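Local coordinates for protein alcohol dehydrogenase (Escherichia coli, PDB 5VM2) that probably acts as a zinc-containing, NAD(H)- or NADP(H)-dependent oxidoreductase of unknown substrate specificity, with a part in membrane biogenesis, at residues His97-Tyr100 with Cys101-Lys105. Sequence-based numbering, arbitrary orientation.
Sequences HCRY and CLEGK. With ZN (zinc ion), chain D.
Cys98 and Cys101 bind the same zinc ion, and the short helical turn that starts at Cys98 is a compact example of how a CxxC pair grips a metal. The zinc lies 2.3 Å from Cys98 SG and 2.4 Å from Cys101 SG, while Cys95 and Cys109 complete the four-cysteine site. Cys98 stands at the N-cap, and its SG sits between the backbone N and the carbonyl carbon (chi1 74°), a rotation that lets one sulfur serve both metal and helix. Besides binding zinc, Cys98 SG accepts a nearly straight hydrogen bond from Cys101 N, 3.4 Å away, which probably stabilises the negative charge on the thiolate. Cys98 O receives Leu102 N at 2.9 Å, and the CB and CG of Leu102 lie against the same oxygen.

The turn then closes with a Schellman motif: Gly104 adopts a positive phi, Lys105 N reaches back to Tyr100 O at 2.8 Å, and Gly104 N gives a weak bond to Cys101 O. Glu103 N adds a separate weak bond to Tyr100 O.

Away from the metal the contact is loose and solvent-facing. Arg99, its chain bent at chi3 (-83°), carries its guanidinium over to the Glu103 carboxylate. The planes stand 81° apart, with OE2 above the centre of one guanidinium face. The salt bridge between Arg99 NH1 and Glu103 OE1, at 3.4 Å, is one of charge alone, because no N-H points at the oxygen. Arg99 CG also rests over a face of the Tyr100 ring.

Helix 99-102 forms part of a surface zinc-binding lobe in the GroES-like region, between strands 92-93 and 113-114 in the sequence, where Pro94 meets Cys101 and Pro110 touches both Cys98 and Tyr100.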
loop_
_atom_site.group_PDB
_atom_site.type_symbol
_atom_site.label_atom_id
_atom_site.label_comp_id
_atom_site.label_asym_id
_atom_site.label_seq_id
_atom_site.Cartn_x
_atom_site.Cartn_y
_atom_site.Cartn_z
ATOM N N HIS A 97 4.667 -14.356 -18.516
ATOM C CA HIS A 97 5.324 -15.505 -19.127
ATOM C C HIS A 97 6.639 -15.916 -18.475
ATOM O O HIS A 97 7.191 -16.952 -18.865
ATOM C CB HIS A 97 5.580 -15.246 -20.622
ATOM C CG HIS A 97 6.459 -14.064 -20.892
ATOM N ND1 HIS A 97 7.827 -14.096 -20.719
ATOM C CD2 HIS A 97 6.165 -12.814 -21.325
ATOM C CE1 HIS A 97 8.336 -12.919 -21.032
ATOM N NE2 HIS A 97 7.349 -12.123 -21.403
ATOM N N CYS A 98 7.161 -15.156 -17.517
ATOM C CA CYS A 98 8.415 -15.535 -16.886
ATOM C C CYS A 98 8.176 -16.617 -15.832
ATOM O O CYS A 98 7.037 -16.963 -15.502
ATOM C CB CYS A 98 9.098 -14.317 -16.264
ATOM S SG CYS A 98 8.346 -13.713 -14.738
ATOM N N ARG A 99 9.280 -17.154 -15.296
ATOM C CA ARG A 99 9.177 -18.219 -14.299
ATOM C C ARG A 99 8.383 -17.777 -13.074
ATOM O O ARG A 99 7.656 -18.586 -12.485
ATOM C CB ARG A 99 10.577 -18.700 -13.888
ATOM C CG ARG A 99 11.178 -17.962 -12.700
ATOM C CD ARG A 99 12.680 -18.194 -12.551
ATOM N NE ARG A 99 13.022 -19.434 -11.848
ATOM C CZ ARG A 99 12.727 -19.701 -10.575
ATOM N NH1 ARG A 99 12.062 -18.825 -9.834
ATOM N NH2 ARG A 99 13.099 -20.855 -10.038
ATOM N N TYR A 100 8.479 -16.503 -12.685
ATOM C CA TYR A 100 7.785 -16.071 -11.478
ATOM C C TYR A 100 6.295 -15.882 -11.726
ATOM O O TYR A 100 5.479 -16.227 -10.866
ATOM C CB TYR A 100 8.401 -14.783 -10.940
ATOM C CG TYR A 100 9.895 -14.883 -10.802
ATOM C CD1 TYR A 100 10.473 -15.590 -9.752
ATOM C CD2 TYR A 100 10.731 -14.300 -11.741
ATOM C CE1 TYR A 100 11.847 -15.692 -9.635
ATOM C CE2 TYR A 100 12.100 -14.399 -11.634
ATOM C CZ TYR A 100 12.654 -15.096 -10.582
ATOM O OH TYR A 100 14.023 -15.181 -10.487
ATOM N N CYS A 101 5.927 -15.329 -12.885
ATOM C CA CYS A 101 4.514 -15.224 -13.235
ATOM C C CYS A 101 3.882 -16.602 -13.337
ATOM O O CYS A 101 2.798 -16.844 -12.797
ATOM C CB CYS A 101 4.347 -14.465 -14.550
ATOM S SG CYS A 101 4.691 -12.711 -14.426
ATOM N N LEU A 102 4.560 -17.527 -14.020
ATOM C CA LEU A 102 4.023 -18.868 -14.207
ATOM C C LEU A 102 3.989 -19.675 -12.916
ATOM O O LEU A 102 3.269 -20.678 -12.852
ATOM C CB LEU A 102 4.845 -19.614 -15.261
ATOM C CG LEU A 102 4.663 -19.146 -16.706
ATOM C CD1 LEU A 102 5.465 -20.015 -17.666
ATOM C CD2 LEU A 102 3.191 -19.146 -17.088
ATOM N N GLU A 103 4.742 -19.274 -11.892
ATOM C CA GLU A 103 4.800 -20.005 -10.632
ATOM C C GLU A 103 3.879 -19.437 -9.558
ATOM O O GLU A 103 3.860 -19.962 -8.441
ATOM C CB GLU A 103 6.239 -20.037 -10.100
ATOM C CG GLU A 103 7.097 -21.118 -10.730
ATOM C CD GLU A 103 8.579 -20.972 -10.404
ATOM O OE1 GLU A 103 8.931 -20.149 -9.532
ATOM O OE2 GLU A 103 9.393 -21.692 -11.019
ATOM N N GLY A 104 3.125 -18.384 -9.860
ATOM C CA GLY A 104 2.218 -17.798 -8.900
ATOM C C GLY A 104 2.767 -16.622 -8.127
ATOM O O GLY A 104 2.150 -16.215 -7.135
ATOM N N LYS A 105 3.906 -16.070 -8.543
ATOM C CA LYS A 105 4.543 -14.943 -7.873
ATOM C C LYS A 105 4.721 -13.769 -8.831
ATOM O O LYS A 105 5.781 -13.142 -8.873
ATOM C CB LYS A 105 5.898 -15.344 -7.290
ATOM C CG LYS A 105 5.867 -16.314 -6.108
ATOM C CD LYS A 105 7.301 -16.629 -5.667
ATOM C CE LYS A 105 7.369 -17.631 -4.515
ATOM N NZ LYS A 105 8.786 -18.040 -4.238
HETATM ZN ZN ZN D . 6.797 -12.106 -15.441
#